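Local atomic coordinates of DNA-entry nuclease (Competence-specific nuclease) (Streptococcus agalactiae ILRI112, PDB entry 4QGO), a protein that probably degrades DNA as a non-specific endonuclease of the His-Me finger (beta-beta-alpha metal) clan, here as the catalytic domain of a streptococcal virulence factor captured without bound metal. Residues 65-71 with 169-175; 137-142 with 207-213; 74-80 with 116-122; 14-18 with 186-190. The protein carries 1 engineered substitution. All coordinates share one frame. Where two conformers were deposited one is given. Residue numbers count along the deposited sequence, not the author numbering.

Interaction 1 of 4, residues 65-71 with 169-175. With SO4 (sulfate ion), chain C.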
# COMPACT_ATOMS: atom_id res chain seq x y z
N THR A 65 -0.09 -10.65 -0.12
CA THR A 65 1.17 -10.27 0.53
C THR A 65 2.36 -10.17 -0.42
O THR A 65 2.70 -11.13 -1.12
CB THR A 65 1.50 -11.29 1.63
OG1 THR A 65 0.34 -11.54 2.42
CG2 THR A 65 2.60 -10.77 2.53
N ALA A 66 2.96 -8.99 -0.44
CA ALA A 66 4.17 -8.73 -1.22
C ALA A 66 5.32 -8.48 -0.27
O ALA A 66 5.19 -7.78 0.74
CB ALA A 66 3.97 -7.51 -2.12
N ASN A 67 6.47 -9.06 -0.61
CA ASN A 67 7.67 -8.91 0.21
C ASN A 67 8.87 -8.48 -0.61
O ASN A 67 8.98 -8.81 -1.78
CB ASN A 67 8.01 -10.23 0.88
CG ASN A 67 7.21 -10.46 2.15
OD1 ASN A 67 7.46 -9.82 3.17
ND2 ASN A 67 6.26 -11.38 2.09
N ALA A 68 9.78 -7.76 0.03
CA ALA A 68 11.00 -7.33 -0.63
C ALA A 68 12.13 -7.16 0.35
O ALA A 68 11.90 -6.92 1.55
CB ALA A 68 10.78 -6.03 -1.39
N MET A 69 13.35 -7.32 -0.15
CA MET A 69 14.54 -6.80 0.50
C MET A 69 15.11 -5.80 -0.47
O MET A 69 15.46 -6.16 -1.59
CB MET A 69 15.56 -7.89 0.81
CG MET A 69 16.90 -7.34 1.29
SD MET A 69 16.79 -6.50 2.90
CE MET A 69 16.40 -7.86 3.96
N LEU A 70 15.14 -4.55 -0.04
CA LEU A 70 15.48 -3.44 -0.90
C LEU A 70 16.86 -2.90 -0.61
O LEU A 70 17.25 -2.74 0.54
CB LEU A 70 14.46 -2.31 -0.73
CG LEU A 70 12.98 -2.64 -0.96
CD1 LEU A 70 12.09 -1.45 -0.57
CD2 LEU A 70 12.73 -3.03 -2.41
N ASP A 71 17.60 -2.62 -1.68
CA ASP A 71 18.87 -1.90 -1.56
C ASP A 71 19.18 -1.25 -2.90
O ASP A 71 18.38 -1.33 -3.85
CB ASP A 71 20.01 -2.81 -1.05
CG ASP A 71 20.35 -3.96 -2.00
OD1 ASP A 71 20.22 -3.80 -3.23
OD2 ASP A 71 20.77 -5.02 -1.51
N ARG A 169 19.73 -1.01 3.86
CA ARG A 169 19.03 -2.22 3.43
C ARG A 169 17.68 -2.23 4.12
O ARG A 169 17.60 -2.15 5.35
CB ARG A 169 19.81 -3.47 3.85
CG ARG A 169 21.09 -3.71 3.05
CD ARG A 169 20.86 -4.77 1.99
NE ARG A 169 20.69 -6.10 2.57
CZ ARG A 169 20.47 -7.20 1.86
NH1 ARG A 169 20.35 -7.15 0.53
NH2 ARG A 169 20.33 -8.35 2.49
N VAL A 170 16.61 -2.29 3.34
CA VAL A 170 15.27 -2.19 3.91
C VAL A 170 14.44 -3.43 3.59
O VAL A 170 14.16 -3.72 2.44
CB VAL A 170 14.54 -0.92 3.43
CG1 VAL A 170 13.17 -0.84 4.10
CG2 VAL A 170 15.35 0.32 3.77
N ARG A 171 14.06 -4.16 4.64
CA ARG A 171 13.11 -5.26 4.51
C ARG A 171 11.71 -4.64 4.51
O ARG A 171 11.41 -3.78 5.31
CB ARG A 171 13.31 -6.24 5.67
CG ARG A 171 12.40 -7.45 5.65
CD ARG A 171 12.73 -8.47 4.54
NE ARG A 171 11.87 -9.63 4.73
CZ ARG A 171 10.62 -9.72 4.30
NH1 ARG A 171 10.08 -8.74 3.58
NH2 ARG A 171 9.90 -10.80 4.58
N TYR A 172 10.86 -5.07 3.57
CA TYR A 172 9.62 -4.36 3.25
C TYR A 172 8.52 -5.37 2.97
O TYR A 172 8.75 -6.38 2.28
CB TYR A 172 9.87 -3.52 1.99
CG TYR A 172 8.84 -2.48 1.57
CD1 TYR A 172 8.27 -1.60 2.48
CD2 TYR A 172 8.50 -2.33 0.22
CE1 TYR A 172 7.35 -0.64 2.07
CE2 TYR A 172 7.59 -1.37 -0.19
CZ TYR A 172 7.03 -0.52 0.73
OH TYR A 172 6.12 0.45 0.33
N ARG A 173 7.33 -5.12 3.50
CA ARG A 173 6.19 -6.01 3.30
C ARG A 173 4.93 -5.18 3.12
O ARG A 173 4.62 -4.34 3.95
CB ARG A 173 6.04 -7.00 4.47
CG ARG A 173 4.90 -8.02 4.31
CD ARG A 173 5.05 -9.18 5.31
NE ARG A 173 5.06 -8.74 6.71
CZ ARG A 173 5.71 -9.36 7.69
NH1 ARG A 173 6.42 -10.46 7.46
NH2 ARG A 173 5.66 -8.86 8.93
N VAL A 174 4.23 -5.42 2.01
CA VAL A 174 3.02 -4.68 1.68
C VAL A 174 1.88 -5.66 1.46
O VAL A 174 1.97 -6.56 0.62
CB VAL A 174 3.22 -3.83 0.42
CG1 VAL A 174 1.93 -3.12 0.05
CG2 VAL A 174 4.35 -2.80 0.63
N THR A 175 0.81 -5.49 2.23
CA THR A 175 -0.29 -6.45 2.20
C THR A 175 -1.61 -5.71 2.03
O THR A 175 -2.02 -4.97 2.91
CB THR A 175 -0.36 -7.26 3.50
OG1 THR A 175 0.94 -7.82 3.79
CG2 THR A 175 -1.37 -8.39 3.38
S SO4 C . 6.48 -13.27 5.19
O1 SO4 C . 5.26 -12.92 4.50
O2 SO4 C . 7.21 -14.29 4.45
O3 SO4 C . 6.19 -13.80 6.53
O4 SO4 C . 7.34 -12.11 5.33
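Met69 lies across one face of the Arg169 guanidinium, its CG 3.5 Å from NH1 of Arg169, which also forms a salt bridge with OD2 of Asp71 (3.0 Å); Thr73 and Val49 supply further partners for Asp71 and Arg169. The principle illustrated is the two-faced antiparallel strand pair. Strands 66-70 and 170-175 run at 164°, and hydrogen-bonded pairs at Ala66-Val174, Ala68-Tyr172 and Leu70-Val170 each carry two reciprocal N-H to O bonds, as in Ala66 N to Val174 O and Val174 N to Ala66 O, both 2.8 Å. Between them, the non-hydrogen-bonded pairs Asn67-Arg173 and Met69-Arg171 place longer, mostly polar side chains on one face. There Arg171 leans forward along its strand and across to its partner, so that Arg171 NH1 and NH2 both donate to Asn67 OD1 (2.9 and 3.0 Å). A sulfate, probably from the crystallisation liquor, accepts from Asn67 ND2 at O1 (3.0 Å) and from Arg173 NH1 at O4 (2.8 Å). The other face is largely apolar, with Leu70 CD1 touching Tyr172 CD2 at 3.8 Å. Leu70, Val170 and Tyr172 rest on helix 153-165, while strands 52-54 and 188-195 flank the pair within the large antiparallel sheet.

Interaction 2 of 4, residues 137-142 with 207-213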
# COMPACT_ATOMS: atom_id res chain seq x y z
N THR A 137 -6.86 -1.41 -7.18
CA THR A 137 -7.61 -0.17 -7.31
C THR A 137 -7.43 0.61 -6.03
O THR A 137 -7.86 0.17 -4.97
CB THR A 137 -9.10 -0.46 -7.55
OG1 THR A 137 -9.23 -1.14 -8.80
CG2 THR A 137 -9.92 0.83 -7.57
N GLN A 138 -6.77 1.77 -6.11
CA GLN A 138 -6.43 2.53 -4.92
C GLN A 138 -6.94 3.96 -5.06
O GLN A 138 -6.83 4.57 -6.14
CB GLN A 138 -4.92 2.53 -4.69
CG GLN A 138 -4.52 3.10 -3.33
CD GLN A 138 -3.05 2.92 -3.04
OE1 GLN A 138 -2.22 2.93 -3.95
NE2 GLN A 138 -2.71 2.74 -1.76
N THR A 139 -7.50 4.50 -3.98
CA THR A 139 -7.98 5.87 -4.07
C THR A 139 -6.83 6.82 -4.44
O THR A 139 -5.67 6.60 -4.06
CB THR A 139 -8.68 6.36 -2.79
OG1 THR A 139 -7.71 6.50 -1.74
CG2 THR A 139 -9.78 5.39 -2.38
N ALA A 140 -7.15 7.87 -5.20
CA ALA A 140 -6.15 8.85 -5.57
C ALA A 140 -5.49 9.44 -4.33
O ALA A 140 -4.28 9.60 -4.29
CB ALA A 140 -6.76 9.96 -6.42
N HIS A 141 -6.30 9.75 -3.31
CA HIS A 141 -5.75 10.30 -2.08
C HIS A 141 -4.75 9.36 -1.41
O HIS A 141 -3.65 9.77 -1.04
CB HIS A 141 -6.84 10.61 -1.07
CG HIS A 141 -6.30 10.92 0.28
ND1 HIS A 141 -5.67 12.12 0.57
CD2 HIS A 141 -6.22 10.17 1.40
CE1 HIS A 141 -5.27 12.10 1.83
NE2 HIS A 141 -5.59 10.93 2.36
N SER A 142 -5.15 8.11 -1.23
CA SER A 142 -4.30 7.20 -0.48
C SER A 142 -3.07 6.75 -1.28
O SER A 142 -2.04 6.42 -0.70
CB SER A 142 -5.10 6.02 0.10
OG SER A 142 -5.47 5.08 -0.90
N PRO A 207 -5.63 3.77 4.90
CA PRO A 207 -7.01 3.48 4.48
C PRO A 207 -7.20 3.74 2.98
O PRO A 207 -6.71 4.75 2.45
CB PRO A 207 -7.84 4.47 5.32
CG PRO A 207 -6.96 4.73 6.56
CD PRO A 207 -5.57 4.77 5.98
N ASN A 208 -7.89 2.82 2.31
CA ASN A 208 -8.19 2.98 0.89
C ASN A 208 -9.47 3.79 0.74
O ASN A 208 -10.52 3.28 0.31
CB ASN A 208 -8.31 1.63 0.21
CG ASN A 208 -8.11 1.73 -1.29
OD1 ASN A 208 -7.65 2.76 -1.79
ND2 ASN A 208 -8.44 0.65 -2.01
N THR A 209 -9.35 5.05 1.12
CA THR A 209 -10.49 5.95 1.24
C THR A 209 -10.17 7.31 0.65
O THR A 209 -9.00 7.65 0.40
CB THR A 209 -10.88 6.14 2.73
OG1 THR A 209 -9.77 6.68 3.46
CG2 THR A 209 -11.30 4.81 3.36
N GLN A 210 -11.21 8.12 0.45
CA GLN A 210 -11.05 9.47 -0.05
C GLN A 210 -12.19 10.27 0.58
O GLN A 210 -13.31 9.78 0.67
CB GLN A 210 -11.13 9.48 -1.58
CG GLN A 210 -10.74 10.79 -2.27
CD GLN A 210 -10.00 10.57 -3.59
OE1 GLN A 210 -9.17 9.67 -3.71
NE2 GLN A 210 -10.31 11.39 -4.58
N ALA A 211 -11.91 11.49 1.04
CA ALA A 211 -12.87 12.23 1.86
C ALA A 211 -14.18 12.55 1.13
O ALA A 211 -15.24 12.64 1.75
CB ALA A 211 -12.25 13.50 2.40
N SER A 212 -14.11 12.68 -0.19
CA SER A 212 -15.24 13.18 -0.96
C SER A 212 -16.17 12.10 -1.49
O SER A 212 -17.12 12.40 -2.20
CB SER A 212 -14.75 14.03 -2.14
OG SER A 212 -14.23 13.19 -3.16
N TYR A 213 -15.91 10.84 -1.16
CA TYR A 213 -16.78 9.78 -1.64
C TYR A 213 -16.72 8.54 -0.77
O TYR A 213 -15.85 8.42 0.09
CB TYR A 213 -16.47 9.43 -3.10
CG TYR A 213 -15.11 8.80 -3.42
CD1 TYR A 213 -14.82 7.47 -3.06
CD2 TYR A 213 -14.17 9.49 -4.16
CE1 TYR A 213 -13.61 6.90 -3.39
CE2 TYR A 213 -12.95 8.92 -4.51
CZ TYR A 213 -12.68 7.61 -4.13
OH TYR A 213 -11.48 7.03 -4.47
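The end of strand 135-139, where it passes into helix 140-144, probably belongs to the beta-beta-alpha motif of the His-Me finger clan; its backbone groups find partners in a loop. Asn208 behaves like a short piece of adjoining strand: its ND2 donates to Thr137 O (3.1 Å) and its OD1 accepts from Thr139 N (2.8 Å), so one carboxamide serves an acceptor and a donor two residues apart. Thr139 is the N-cap of the helix that follows. Its OG1 accepts from Ser142 N (3.1 Å) and donates to Thr209 O (2.8 Å), tying the cap to the loop. Gln210 then covers the first helical turn, where His141 N donates to OE1 of Gln210 at 2.9 Å; its NE2 is held by Asp102. An inverse gamma turn centred on Asn208, with a weak bond from Thr209 N to Pro207 O (3.0 Å), bends the loop so that these groups follow one another along the junction. Tyr213 closes the side, its OH 3.2 Å from CG2 of Thr139 and bonded to Ala107 O. Strand 108-112 pairs with strand 135-139 beside the contact, and Tyr213 also packs on strand 222-224.

Interaction 3 of 4, residues 74-80 with 116-122. With SO4 (sulfate ion), chain E.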
# COMPACT_ATOMS: atom_id res chain seq x y z
N ILE A 74 18.69 -2.80 -6.67
CA ILE A 74 17.43 -2.92 -7.41
C ILE A 74 16.63 -1.62 -7.47
O ILE A 74 15.58 -1.57 -8.11
CB ILE A 74 16.54 -4.09 -6.89
CG1 ILE A 74 16.09 -3.86 -5.45
CG2 ILE A 74 17.29 -5.41 -7.02
CD1 ILE A 74 15.04 -4.87 -4.99
N ARG A 75 17.15 -0.58 -6.83
CA ARG A 75 16.60 0.76 -6.91
C ARG A 75 16.59 1.25 -8.35
O ARG A 75 17.56 1.05 -9.09
CB ARG A 75 17.46 1.68 -6.04
CG ARG A 75 17.05 3.14 -6.02
CD ARG A 75 15.88 3.44 -5.09
NE ARG A 75 15.80 4.89 -4.90
CZ ARG A 75 15.16 5.72 -5.72
NH1 ARG A 75 14.48 5.27 -6.77
NH2 ARG A 75 15.20 7.03 -5.47
N GLN A 76 15.49 1.86 -8.75
CA GLN A 76 15.33 2.36 -10.12
C GLN A 76 15.13 3.87 -10.12
O GLN A 76 14.06 4.36 -9.74
CB GLN A 76 14.16 1.63 -10.79
CG GLN A 76 13.79 2.15 -12.18
CD GLN A 76 14.89 1.99 -13.22
OE1 GLN A 76 15.91 2.67 -13.18
NE2 GLN A 76 14.67 1.08 -14.16
N TYR A 77 16.16 4.59 -10.56
CA TYR A 77 16.13 6.05 -10.60
C TYR A 77 15.56 6.55 -11.92
O TYR A 77 15.10 7.69 -12.01
CB TYR A 77 17.53 6.62 -10.39
CG TYR A 77 18.11 6.33 -9.02
CD1 TYR A 77 17.62 6.98 -7.89
CD2 TYR A 77 19.14 5.42 -8.87
CE1 TYR A 77 18.15 6.71 -6.63
CE2 TYR A 77 19.68 5.15 -7.62
CZ TYR A 77 19.18 5.80 -6.51
OH TYR A 77 19.71 5.52 -5.27
N GLN A 78 15.59 5.69 -12.94
CA GLN A 78 15.22 6.11 -14.29
C GLN A 78 13.74 5.94 -14.53
O GLN A 78 13.04 5.26 -13.77
CB GLN A 78 15.99 5.32 -15.34
CG GLN A 78 17.49 5.33 -15.14
CD GLN A 78 18.23 4.88 -16.38
OE1 GLN A 78 18.63 3.72 -16.49
NE2 GLN A 78 18.40 5.80 -17.32
N ASN A 79 13.25 6.57 -15.59
CA ASN A 79 11.90 6.33 -16.04
C ASN A 79 11.84 5.03 -16.83
O ASN A 79 12.86 4.56 -17.34
CB ASN A 79 11.45 7.48 -16.93
CG ASN A 79 11.22 8.75 -16.15
OD1 ASN A 79 10.90 8.71 -14.96
ND2 ASN A 79 11.39 9.89 -16.81
N ARG A 80 10.64 4.46 -16.92
CA ARG A 80 10.42 3.32 -17.81
C ARG A 80 10.79 3.70 -19.23
O ARG A 80 10.52 4.82 -19.68
CB ARG A 80 8.95 2.88 -17.76
CG ARG A 80 8.53 2.24 -16.45
CD ARG A 80 7.20 1.52 -16.60
NE ARG A 80 6.74 0.94 -15.34
CZ ARG A 80 6.09 1.62 -14.40
NH1 ARG A 80 5.84 2.91 -14.57
NH2 ARG A 80 5.69 1.01 -13.28
N TYR A 116 7.64 1.11 -8.36
CA TYR A 116 8.59 1.02 -9.44
C TYR A 116 9.96 1.56 -9.03
O TYR A 116 10.98 0.94 -9.30
CB TYR A 116 8.07 1.80 -10.66
CG TYR A 116 9.01 1.76 -11.85
CD1 TYR A 116 9.10 0.62 -12.63
CD2 TYR A 116 9.82 2.84 -12.17
CE1 TYR A 116 9.97 0.56 -13.71
CE2 TYR A 116 10.67 2.80 -13.25
CZ TYR A 116 10.75 1.65 -14.01
OH TYR A 116 11.60 1.58 -15.09
N ALA A 117 9.98 2.71 -8.38
CA ALA A 117 11.26 3.32 -8.01
C ALA A 117 12.04 2.45 -7.02
O ALA A 117 13.27 2.52 -6.97
CB ALA A 117 11.04 4.71 -7.43
N LEU A 118 11.34 1.64 -6.25
CA LEU A 118 12.01 0.85 -5.22
C LEU A 118 12.61 -0.45 -5.74
O LEU A 118 13.65 -0.89 -5.25
CB LEU A 118 11.06 0.55 -4.05
CG LEU A 118 10.52 1.78 -3.32
CD1 LEU A 118 9.52 1.35 -2.24
CD2 LEU A 118 11.66 2.59 -2.71
N ALA A 119 11.98 -1.05 -6.75
CA ALA A 119 12.39 -2.38 -7.15
C ALA A 119 12.43 -2.59 -8.65
O ALA A 119 12.60 -3.72 -9.12
CB ALA A 119 11.47 -3.37 -6.52
N GLY A 120 12.30 -1.50 -9.40
CA GLY A 120 12.24 -1.57 -10.85
C GLY A 120 13.48 -2.12 -11.54
O GLY A 120 13.43 -2.44 -12.73
N ASN A 121 14.59 -2.23 -10.82
CA ASN A 121 15.81 -2.78 -11.40
C ASN A 121 16.06 -4.24 -11.00
O ASN A 121 17.14 -4.79 -11.25
CB ASN A 121 17.02 -1.91 -11.04
CG ASN A 121 18.15 -2.03 -12.04
OD1 ASN A 121 17.92 -2.25 -13.22
ND2 ASN A 121 19.38 -1.89 -11.55
N PHE A 122 15.06 -4.88 -10.39
CA PHE A 122 15.17 -6.27 -9.98
C PHE A 122 14.99 -7.15 -11.21
O PHE A 122 13.95 -7.09 -11.86
CB PHE A 122 14.13 -6.62 -8.90
CG PHE A 122 14.15 -8.07 -8.47
CD1 PHE A 122 15.33 -8.69 -8.12
CD2 PHE A 122 12.97 -8.81 -8.41
CE1 PHE A 122 15.35 -10.03 -7.73
CE2 PHE A 122 12.98 -10.14 -8.02
CZ PHE A 122 14.16 -10.75 -7.68
S SO4 E . 11.47 -0.66 -18.07
O1 SO4 E . 10.14 -0.24 -18.49
O2 SO4 E . 11.52 -0.75 -16.61
O3 SO4 E . 11.77 -1.97 -18.64
O4 SO4 E . 12.45 0.31 -18.54
O HOH W 1 19.86 -0.36 -9.17
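A short helix can have its carbonyls satisfied by an irregular chain, and helix 116-119 is a compact example. Ala117 O takes two donors, Gln76 N at 2.9 Å and Arg75 NH1 at 3.0 Å, a backbone and a charged side-chain group; Arg75 NE forms a salt bridge with Asp165 of helix 153-165. Ile74 O accepts from Asn121 N (3.0 Å), where a type I turn is closed by Phe122 N to Ala119 O (3.0 Å). A water donates to Arg75 O (2.7 Å) and accepts from Asn121 ND2 (2.9 Å). Within 74-80, Gln76 OE1 accepts a hydrogen bond from Gln78 N (3.0 Å). Gly120 lets Gln76 come close, since a CB there would clash with Gln76 CB and Tyr116 O. At the outer end, Arg80 CZ sits 4.1 Å from the Tyr116 ring centroid in a cation-pi contact, its NH2 bonded to Ala127 O, and Tyr116 OH donates to O2 of a sulfate probably from the crystallisation liquor (2.8 Å). The directional bonds gather at Ile74 to Gln76, consistent with a well-defined backbone path there, whereas the more exposed Arg80 end is held mainly by the cation-pi contact with Tyr116.

Interaction 4 of 4, residues 14-18 with 186-190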
# COMPACT_ATOMS: atom_id res chain seq x y z
N PHE A 14 -14.97 0.77 9.86
CA PHE A 14 -13.63 0.66 9.30
C PHE A 14 -12.68 0.02 10.31
O PHE A 14 -11.91 -0.89 9.98
CB PHE A 14 -13.07 2.02 8.86
CG PHE A 14 -11.74 1.92 8.17
CD1 PHE A 14 -10.57 1.80 8.91
CD2 PHE A 14 -11.66 1.93 6.79
CE1 PHE A 14 -9.36 1.67 8.29
CE2 PHE A 14 -10.44 1.80 6.16
CZ PHE A 14 -9.30 1.68 6.91
N GLN A 15 -12.74 0.51 11.55
CA GLN A 15 -11.84 0.02 12.59
C GLN A 15 -12.08 -1.45 12.92
O GLN A 15 -11.14 -2.19 13.20
CB GLN A 15 -11.92 0.90 13.84
CG GLN A 15 -11.36 2.29 13.62
CD GLN A 15 -11.47 3.19 14.83
OE1 GLN A 15 -11.01 2.85 15.92
NE2 GLN A 15 -12.09 4.35 14.65
N ASN A 16 -13.34 -1.87 12.89
CA ASN A 16 -13.67 -3.29 13.08
C ASN A 16 -13.05 -4.15 11.97
O ASN A 16 -12.47 -5.21 12.23
CB ASN A 16 -15.18 -3.49 13.14
CG ASN A 16 -15.79 -2.95 14.42
OD1 ASN A 16 -15.08 -2.62 15.37
ND2 ASN A 16 -17.12 -2.87 14.46
N ASN A 17 -13.16 -3.68 10.73
CA ASN A 17 -12.55 -4.40 9.61
C ASN A 17 -11.04 -4.47 9.77
O ASN A 17 -10.43 -5.52 9.53
CB ASN A 17 -12.94 -3.76 8.28
CG ASN A 17 -14.39 -4.04 7.91
OD1 ASN A 17 -14.92 -5.10 8.23
ND2 ASN A 17 -15.02 -3.09 7.23
N LEU A 18 -10.44 -3.35 10.18
CA LEU A 18 -9.00 -3.30 10.42
C LEU A 18 -8.60 -4.34 11.47
O LEU A 18 -7.67 -5.10 11.26
CB LEU A 18 -8.58 -1.89 10.86
CG LEU A 18 -7.08 -1.70 11.10
CD1 LEU A 18 -6.29 -2.04 9.83
CD2 LEU A 18 -6.80 -0.27 11.55
N PRO A 186 -9.20 -3.82 -1.83
CA PRO A 186 -8.81 -3.82 -0.42
C PRO A 186 -9.31 -2.55 0.27
O PRO A 186 -9.38 -1.51 -0.36
CB PRO A 186 -7.28 -3.82 -0.49
CG PRO A 186 -6.96 -3.14 -1.77
CD PRO A 186 -8.06 -3.55 -2.73
N PHE A 187 -9.65 -2.65 1.55
CA PHE A 187 -10.09 -1.45 2.27
C PHE A 187 -8.92 -0.67 2.86
O PHE A 187 -9.10 0.46 3.32
CB PHE A 187 -11.12 -1.80 3.37
CG PHE A 187 -10.54 -2.54 4.55
CD1 PHE A 187 -10.02 -1.85 5.65
CD2 PHE A 187 -10.49 -3.93 4.56
CE1 PHE A 187 -9.46 -2.54 6.73
CE2 PHE A 187 -9.95 -4.62 5.63
CZ PHE A 187 -9.44 -3.93 6.72
N ALA A 188 -7.73 -1.27 2.86
CA ALA A 188 -6.54 -0.59 3.35
C ALA A 188 -5.31 -1.26 2.80
O ALA A 188 -5.37 -2.40 2.33
CB ALA A 188 -6.49 -0.62 4.88
N MET A 189 -4.19 -0.55 2.84
CA MET A 189 -2.91 -1.12 2.47
C MET A 189 -1.99 -1.18 3.69
O MET A 189 -1.68 -0.15 4.29
CB MET A 189 -2.26 -0.31 1.34
CG MET A 189 -3.06 -0.31 0.04
SD MET A 189 -3.02 -1.89 -0.83
CE MET A 189 -1.42 -1.76 -1.64
N HIS A 190 -1.57 -2.39 4.06
CA HIS A 190 -0.70 -2.57 5.21
C HIS A 190 0.76 -2.46 4.77
O HIS A 190 1.21 -3.25 3.94
CB HIS A 190 -0.97 -3.96 5.82
CG HIS A 190 -0.26 -4.24 7.10
ND1 HIS A 190 -0.26 -5.50 7.67
CD2 HIS A 190 0.46 -3.45 7.93
CE1 HIS A 190 0.44 -5.47 8.79
NE2 HIS A 190 0.88 -4.24 8.98
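Phe187 is the bump of this contact and one side of helix 12-22 provides the hollow, a small example of an aromatic plug packed between residues i, i+3 and i+4. Phe14, Asn17 and Leu18 line the recess, and Phe187 contributes 105 Å² of the 229 Å² buried in all. Its ring edge points at the face of Phe14, a T-shaped pair with centroids 5.4 Å apart and planes at 83°. One face of the Phe187 ring is covered by Asn17, whose CB lies 4.0 Å from the centroid and 17° off the normal, a CH-pi contact. The ring tip reaches the helix backbone, with CZ of Phe187 3.4 Å from Asn17 O, and CE1 of Phe187 is 4.3 Å from CB of Leu18. Beside the plug, Phe14 CZ meets Ala188 CB at 4.2 Å. No hydrogen bond crosses the contact, so the fit rests on shape. A classic beta bulge, in which Phe187 and Ala188 both face Leu177, lets these two successive residues point toward the helix. The helix therefore lies against the start of strand 188-195, with strand 170-177 alongside and Tyr34 of strand 33-36 also touching Leu18.

Strands 170-177 and 188-195, neighbours in the seven-stranded sheet, join interactions 1 and 4, whose centres lie 20 Å apart; Thr175 N to His190 O (2.9 Å) is a probable hydrogen bond between them. Interaction 3 packs against interaction 1 through Leu118, with centres 14 Å apart, and both touch helix 153-165. Interaction 2 lies 12 Å from interaction 4, centre to centre, and meets it through a probable hydrogen bond, Asn208 N to Phe187 O (2.8 Å). Along the chain, 14-18 and 186-190 enclose interaction 1, which encloses interaction 3, whereas 137-142 with 207-213 crosses both outer pairings. Distant parts of the sequence are knitted around one sheet and the beta-beta-alpha region.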